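Local coordinates for programmed cell death 6-interacting protein (Homo sapiens, PDB 2OEX), which takes part in sorting cargo into intralumenal vesicles of the multivesicular body and in membrane repair and cytokinesis, and is represented here by its V-shaped domain, at residues Ser185-Lys190 against Met288-Asn293; Glu55-Asp60 against Thr191-Glu196. All coordinates share one frame; numbering follows the deposited sequence.

Contact 1: residues Ser185-Lys190 against Met288-Asn293; sequences SANPAK and MKQSNN
Asn187 meets 288-293 with its CB, which packs against the amide oxygen of Asn292: Asn187 CB and Asn292 OD1 are 3.4 Å apart. The two asparagine side chains cross at about a right angle and their amide planes stand 82° apart, a mutual turn that gives contact without pairing; Asn187 ND2 is 3.5 Å from Asn292 OD1 at an angle too poor for a hydrogen bond. The same CB also rests on the aliphatic part of Gln290, CB of Asn187 to CG of Gln290 being 3.8 Å. At Pro188 the ring turns from the other segment and the carbonyl does the meeting, with Pro188 O 2.9 Å from Gln290 NE2. Gln290 reaches this place because its chain bends at chi2 (-57°), which turns the amide so that NE2 reaches the Pro188 carbonyl and the CA of Ala189. Here two of the loops joining the arms of the V-shaped domain run side by side in nearly opposite senses, 167° apart, the second leading into helix 293-349. Ala189 comes next, its methyl touching the backbone oxygen of selenomethionine Met288, and its CA packing 3.5 Å from Gln290 NE2. Lys190 only skirts the contact and sends its chain off from it. Lys289, opposite Ala189, likewise points its amine elsewhere, into a salt bridge with Glu299 of helix 293-349, while Ser291 packs on Gln64 of the second subunit.

Contact 2: residues Glu55-Asp60 against Thr191-Glu196; sequences EDVSGD and TMQGSE
Met192 and Val57 face one another across this contact, and the touching is done chiefly by a methyl group. The selenomethionine Met192 is the buried member: its chain bends at chi3 and presents CE to the other segment, where it lies 4.0 Å from CB of Val57. Met192 CE also packs on main chain, 3.6 Å from Val57 N and 3.7 Å from Asp56 C. The surface it meets is an inverse gamma turn centred on Asp56, in which Val57 N gives a weak hydrogen bond to Glu55 O, so the apolar tip is laid against a tight bend of backbone. Val57 has CG2 anti to its own nitrogen, a torsion that extends this branch toward Gln193. There CG of Gln193 packs 3.7 Å from Val57 CG2, the two side chains crossing at roughly ninety degrees in a more exposed position than Met192. Within 191-196, the hydroxyl Ser195 OG donates to Met192 O over 2.9 Å, so that this oxygen is gripped by both the hydroxyl and, weakly, the amide of Ser195. The hydroxyl lies 18° from the plane of the carbonyl. In 55-60 the carboxylate of Asp56 leads away from Met192 to a salt bridge with Arg298 of helix 293-349. The contact lays the loop between helices 52-55 and 64-75 against the one leading into helix 196-224, at one end of the V-shaped domain.

From the N terminus the chain first lays down 55-60 between helices 52-55 and 64-75. It next returns, largely through helices, to the loop after helix 176-182, whose 185-190 and 191-196 serve the two contacts in turn. Contact 2 closes a loop of 130 intervening residues; contact 1 opens inside it, at 185-190, and closes 97 residues later at 288-293, so the two cross. Their centres are 10 Å apart, and Ala186 N probably donates to Gly59 O over 2.9 Å. Together they tie three interhelical loops to one another at one end of the molecule, consistent with the vertex of the V.

Contact 1: residues Ser185-Lys190 against Met288-Asn293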
ATOM      1  N   SER A 185      25.481  10.417  19.690  1.00 34.62           N
ATOM      2  CA  SER A 185      26.856  10.549  19.226  1.00 36.18           C
ATOM      3  C   SER A 185      27.490   9.167  19.255  1.00 38.45           C
ATOM      4  O   SER A 185      27.048   8.289  20.000  1.00 38.29           O
ATOM      5  CB  SER A 185      27.646  11.569  20.052  1.00 37.04           C
ATOM      6  OG  SER A 185      27.764  11.181  21.404  1.00 36.49           O
ATOM      7  N   ALA A 186      28.499   8.967  18.420  1.00 40.83           N
ATOM      8  CA  ALA A 186      29.159   7.685  18.350  1.00 44.17           C
ATOM      9  C   ALA A 186      30.576   7.866  17.879  1.00 48.02           C
ATOM     10  O   ALA A 186      31.024   8.984  17.657  1.00 48.58           O
ATOM     11  CB  ALA A 186      28.397   6.735  17.409  1.00 42.74           C
ATOM     12  N   ASN A 187      31.280   6.744  17.769  1.00 52.29           N
ATOM     13  CA  ASN A 187      32.558   6.654  17.092  1.00 56.73           C
ATOM     14  C   ASN A 187      32.420   7.011  15.610  1.00 56.98           C
ATOM     15  O   ASN A 187      31.550   6.462  14.911  1.00 54.75           O
ATOM     16  CB  ASN A 187      33.079   5.219  17.178  1.00 59.44           C
ATOM     17  CG  ASN A 187      33.989   4.986  18.357  1.00 62.78           C
ATOM     18  OD1 ASN A 187      33.973   5.721  19.350  1.00 62.04           O
ATOM     19  ND2 ASN A 187      34.797   3.939  18.254  1.00 66.36           N
ATOM     20  N   PRO A 188      33.281   7.929  15.127  1.00 59.66           N
ATOM     21  CA  PRO A 188      33.429   8.054  13.683  1.00 60.77           C
ATOM     22  C   PRO A 188      33.959   6.747  13.057  1.00 64.50           C
ATOM     23  O   PRO A 188      34.705   5.993  13.714  1.00 67.42           O
ATOM     24  CB  PRO A 188      34.497   9.160  13.535  1.00 62.96           C
ATOM     25  CG  PRO A 188      35.177   9.257  14.857  1.00 64.22           C
ATOM     26  CD  PRO A 188      34.137   8.886  15.861  1.00 61.37           C
ATOM     27  N   ALA A 189      33.561   6.475  11.813  1.00 64.58           N
ATOM     28  CA  ALA A 189      34.388   5.661  10.928  1.00 68.96           C
ATOM     29  C   ALA A 189      35.595   6.545  10.627  1.00 72.60           C
ATOM     30  O   ALA A 189      35.461   7.584   9.968  1.00 71.55           O
ATOM     31  CB  ALA A 189      33.640   5.320   9.646  1.00 67.60           C
ATOM     32  N   LYS A 190      36.762   6.156  11.142  1.00 77.68           N
ATOM     33  CA  LYS A 190      37.957   7.007  11.074  1.00 81.77           C
ATOM     34  C   LYS A 190      38.629   6.994   9.704  1.00 85.28           C
ATOM     35  O   LYS A 190      39.244   7.985   9.296  1.00 86.92           O
ATOM     36  CB  LYS A 190      38.964   6.604  12.147  1.00 85.64           C
ATOM     37  CG  LYS A 190      38.646   7.109  13.550  1.00 83.73           C
ATOM     38  CD  LYS A 190      39.830   6.821  14.487  1.00 88.59           C
ATOM     39  CE  LYS A 190      39.550   7.266  15.915  1.00 86.54           C
ATOM     40  NZ  LYS A 190      40.507   6.661  16.878  1.00 88.83           N
HETATM   41  N   MSE A 288      34.395  -0.376   6.700  1.00 53.36           N
HETATM   42  CA  MSE A 288      35.070   0.521   7.630  1.00 55.93           C
HETATM   43  C   MSE A 288      34.109   1.248   8.568  1.00 54.06           C
HETATM   44  O   MSE A 288      34.459   2.290   9.125  1.00 54.97           O
HETATM   45  CB  MSE A 288      35.925   1.537   6.869  1.00 56.02           C
HETATM   46  CG  MSE A 288      35.129   2.650   6.218  1.00 55.76           C
HETATM   47 SE   MSE A 288      36.078   3.480   4.740  0.80 61.27          SE
HETATM   48  CE  MSE A 288      36.338   1.939   3.560  1.00 62.20           C
ATOM     49  N   LYS A 289      32.910   0.710   8.754  1.00 52.91           N
ATOM     50  CA  LYS A 289      31.940   1.369   9.615  1.00 51.67           C
ATOM     51  C   LYS A 289      31.758   0.650  10.952  1.00 52.20           C
ATOM     52  O   LYS A 289      31.977  -0.551  11.063  1.00 53.46           O
ATOM     53  CB  LYS A 289      30.606   1.619   8.882  1.00 50.10           C
ATOM     54  CG  LYS A 289      29.563   0.520   8.983  1.00 50.24           C
ATOM     55  CD  LYS A 289      28.319   0.903   8.200  1.00 49.52           C
ATOM     56  CE  LYS A 289      27.139  -0.013   8.552  1.00 51.90           C
ATOM     57  NZ  LYS A 289      25.817   0.664   8.302  1.00 49.65           N
ATOM     58  N   GLN A 290      31.349   1.409  11.962  1.00 51.98           N
ATOM     59  CA  GLN A 290      31.266   0.914  13.324  1.00 52.73           C
ATOM     60  C   GLN A 290      30.032   0.058  13.585  1.00 52.77           C
ATOM     61  O   GLN A 290      28.946   0.318  13.055  1.00 51.53           O
ATOM     62  CB  GLN A 290      31.276   2.092  14.294  1.00 52.48           C
ATOM     63  CG  GLN A 290      32.389   3.104  14.054  1.00 52.69           C
ATOM     64  CD  GLN A 290      33.794   2.496  14.099  1.00 53.99           C
ATOM     65  OE1 GLN A 290      34.047   1.502  14.795  1.00 54.15           O
ATOM     66  NE2 GLN A 290      34.716   3.108  13.357  1.00 53.51           N
ATOM     67  N   SER A 291      30.203  -0.968  14.410  1.00 54.36           N
ATOM     68  CA  SER A 291      29.055  -1.695  14.918  1.00 54.83           C
ATOM     69  C   SER A 291      28.951  -1.608  16.440  1.00 55.96           C
ATOM     70  O   SER A 291      28.389  -2.505  17.079  1.00 57.73           O
ATOM     71  CB  SER A 291      29.068  -3.150  14.454  1.00 56.41           C
ATOM     72  OG  SER A 291      27.866  -3.790  14.849  1.00 57.24           O
ATOM     73  N   ASN A 292      29.486  -0.537  17.035  1.00 55.35           N
ATOM     74  CA  ASN A 292      29.193  -0.256  18.437  1.00 55.73           C
ATOM     75  C   ASN A 292      27.677  -0.188  18.558  1.00 54.24           C
ATOM     76  O   ASN A 292      26.992   0.150  17.596  1.00 52.19           O
ATOM     77  CB  ASN A 292      29.756   1.095  18.885  1.00 55.83           C
ATOM     78  CG  ASN A 292      31.264   1.217  18.705  1.00 58.07           C
ATOM     79  OD1 ASN A 292      31.752   2.275  18.297  1.00 59.91           O
ATOM     80  ND2 ASN A 292      32.009   0.159  19.027  1.00 59.86           N
ATOM     81  N   ASN A 293      27.149  -0.503  19.734  1.00 54.84           N
ATOM     82  CA  ASN A 293      25.725  -0.349  19.970  1.00 53.74           C
ATOM     83  C   ASN A 293      25.261   1.077  19.680  1.00 51.20           C
ATOM     84  O   ASN A 293      24.159   1.285  19.188  1.00 50.24           O
ATOM     85  CB  ASN A 293      25.381  -0.736  21.400  1.00 56.00           C
ATOM     86  CG  ASN A 293      23.924  -1.074  21.571  1.00 56.99           C
ATOM     87  OD1 ASN A 293      23.522  -2.238  21.413  1.00 60.43           O
ATOM     88  ND2 ASN A 293      23.116  -0.066  21.884  1.00 54.30           N
TER

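Contact 2: residues Glu55-Asp60 against Thr191-Glu196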
ATOM      1  N   GLU A  55      29.323  11.948   5.130  1.00 38.40           N
ATOM      2  CA  GLU A  55      29.521  13.307   5.616  1.00 38.81           C
ATOM      3  C   GLU A  55      29.832  13.331   7.110  1.00 37.89           C
ATOM      4  O   GLU A  55      30.167  14.369   7.653  1.00 38.32           O
ATOM      5  CB  GLU A  55      28.260  14.142   5.370  1.00 38.41           C
ATOM      6  CG  GLU A  55      27.957  14.385   3.909  1.00 41.27           C
ATOM      7  CD  GLU A  55      26.608  15.042   3.718  1.00 43.33           C
ATOM      8  OE1 GLU A  55      26.251  15.397   2.575  1.00 45.82           O
ATOM      9  OE2 GLU A  55      25.892  15.194   4.720  1.00 44.55           O
ATOM     10  N   ASP A  56      29.718  12.180   7.762  1.00 36.91           N
ATOM     11  CA  ASP A  56      29.726  12.113   9.214  1.00 36.09           C
ATOM     12  C   ASP A  56      31.110  11.863   9.778  1.00 36.76           C
ATOM     13  O   ASP A  56      31.359  10.816  10.382  1.00 37.33           O
ATOM     14  CB  ASP A  56      28.786  10.994   9.658  1.00 35.61           C
ATOM     15  CG  ASP A  56      28.360  11.117  11.093  1.00 34.42           C
ATOM     16  OD1 ASP A  56      28.411  12.240  11.645  1.00 32.62           O
ATOM     17  OD2 ASP A  56      27.957  10.079  11.661  1.00 34.38           O
ATOM     18  N   VAL A  57      32.020  12.814   9.590  1.00 36.95           N
ATOM     19  CA  VAL A  57      33.358  12.656  10.156  1.00 37.77           C
ATOM     20  C   VAL A  57      33.381  12.737  11.696  1.00 37.65           C
ATOM     21  O   VAL A  57      33.997  11.895  12.343  1.00 38.67           O
ATOM     22  CB  VAL A  57      34.479  13.533   9.452  1.00 38.48           C
ATOM     23  CG1 VAL A  57      33.977  14.890   9.013  1.00 39.43           C
ATOM     24  CG2 VAL A  57      35.700  13.681  10.353  1.00 39.38           C
ATOM     25  N   SER A  58      32.701  13.720  12.280  1.00 36.68           N
ATOM     26  CA  SER A  58      32.735  13.877  13.729  1.00 36.26           C
ATOM     27  C   SER A  58      32.045  12.707  14.443  1.00 36.23           C
ATOM     28  O   SER A  58      32.590  12.127  15.391  1.00 37.11           O
ATOM     29  CB  SER A  58      32.119  15.212  14.148  1.00 35.70           C
ATOM     30  OG  SER A  58      30.715  15.224  13.951  1.00 34.60           O
ATOM     31  N   GLY A  59      30.854  12.349  13.977  1.00 35.07           N
ATOM     32  CA  GLY A  59      30.015  11.413  14.707  1.00 34.58           C
ATOM     33  C   GLY A  59      29.391  12.042  15.945  1.00 34.59           C
ATOM     34  O   GLY A  59      28.795  11.332  16.764  1.00 34.85           O
ATOM     35  N   ASP A  60      29.531  13.361  16.095  1.00 34.33           N
ATOM     36  CA  ASP A  60      28.801  14.106  17.129  1.00 34.55           C
ATOM     37  C   ASP A  60      28.288  15.471  16.669  1.00 34.48           C
ATOM     38  O   ASP A  60      28.111  16.381  17.478  1.00 34.74           O
ATOM     39  CB  ASP A  60      29.588  14.212  18.453  1.00 34.91           C
ATOM     40  CG  ASP A  60      30.861  15.062  18.341  1.00 35.89           C
ATOM     41  OD1 ASP A  60      31.722  14.947  19.250  1.00 37.95           O
ATOM     42  OD2 ASP A  60      31.013  15.845  17.381  1.00 33.65           O
ATOM     43  N   THR A 191      38.491   5.873   9.001  1.00 72.06           N
ATOM     44  CA  THR A 191      39.183   5.636   7.739  1.00 69.05           C
ATOM     45  C   THR A 191      38.604   6.454   6.576  1.00 66.21           C
ATOM     46  O   THR A 191      39.330   7.180   5.901  1.00 66.32           O
ATOM     47  CB  THR A 191      39.201   4.128   7.400  1.00 68.47           C
ATOM     48  OG1 THR A 191      39.905   3.423   8.430  1.00 72.06           O
ATOM     49  CG2 THR A 191      39.896   3.875   6.066  1.00 67.16           C
HETATM   50  N   MSE A 192      37.298   6.329   6.354  1.00 65.12           N
HETATM   51  CA  MSE A 192      36.573   7.071   5.317  1.00 62.76           C
HETATM   52  C   MSE A 192      37.214   8.402   4.875  1.00 62.97           C
HETATM   53  O   MSE A 192      37.456   8.610   3.692  1.00 61.48           O
HETATM   54  CB  MSE A 192      35.131   7.274   5.789  1.00 63.61           C
HETATM   55  CG  MSE A 192      34.518   8.622   5.483  1.00 64.37           C
HETATM   56 SE   MSE A 192      32.940   8.886   6.568  0.80 70.87          SE
HETATM   57  CE  MSE A 192      33.061  10.818   6.844  1.00 74.13           C
ATOM     58  N   GLN A 193      37.493   9.274   5.840  1.00 66.91           N
ATOM     59  CA  GLN A 193      38.021  10.634   5.625  1.00 69.84           C
ATOM     60  C   GLN A 193      39.038  10.779   4.482  1.00 69.12           C
ATOM     61  O   GLN A 193      40.251  10.625   4.685  1.00 71.40           O
ATOM     62  CB  GLN A 193      38.600  11.163   6.941  1.00 75.89           C
ATOM     63  CG  GLN A 193      37.525  11.434   7.996  1.00 79.85           C
ATOM     64  CD  GLN A 193      37.909  10.970   9.403  1.00 84.44           C
ATOM     65  OE1 GLN A 193      37.075  10.422  10.130  1.00 85.79           O
ATOM     66  NE2 GLN A 193      39.165  11.188   9.790  1.00 86.76           N
ATOM     67  N   GLY A 194      38.518  11.076   3.289  1.00 66.28           N
ATOM     68  CA  GLY A 194      39.329  11.227   2.083  1.00 66.83           C
ATOM     69  C   GLY A 194      39.906   9.930   1.532  1.00 64.30           C
ATOM     70  O   GLY A 194      41.114   9.849   1.263  1.00 68.02           O
ATOM     71  N   SER A 195      39.050   8.918   1.364  1.00 59.01           N
ATOM     72  CA  SER A 195      39.461   7.626   0.799  1.00 58.06           C
ATOM     73  C   SER A 195      38.870   7.402  -0.596  1.00 56.72           C
ATOM     74  O   SER A 195      38.091   8.230  -1.080  1.00 55.73           O
ATOM     75  CB  SER A 195      39.077   6.478   1.734  1.00 56.27           C
ATOM     76  OG  SER A 195      37.673   6.389   1.876  1.00 53.80           O
ATOM     77  N   GLU A 196      39.234   6.288  -1.239  1.00 57.76           N
ATOM     78  CA  GLU A 196      38.801   6.012  -2.615  1.00 57.98           C
ATOM     79  C   GLU A 196      37.291   5.803  -2.709  1.00 53.26           C
ATOM     80  O   GLU A 196      36.643   6.464  -3.519  1.00 52.30           O
ATOM     81  CB  GLU A 196      39.546   4.812  -3.223  1.00 62.76           C
ATOM     82  CG  GLU A 196      40.211   5.058  -4.600  1.00 70.15           C
ATOM     83  CD  GLU A 196      39.258   5.554  -5.697  1.00 71.62           C
ATOM     84  OE1 GLU A 196      38.779   6.705  -5.600  1.00 70.34           O
ATOM     85  OE2 GLU A 196      39.013   4.810  -6.679  1.00 74.95           O
TER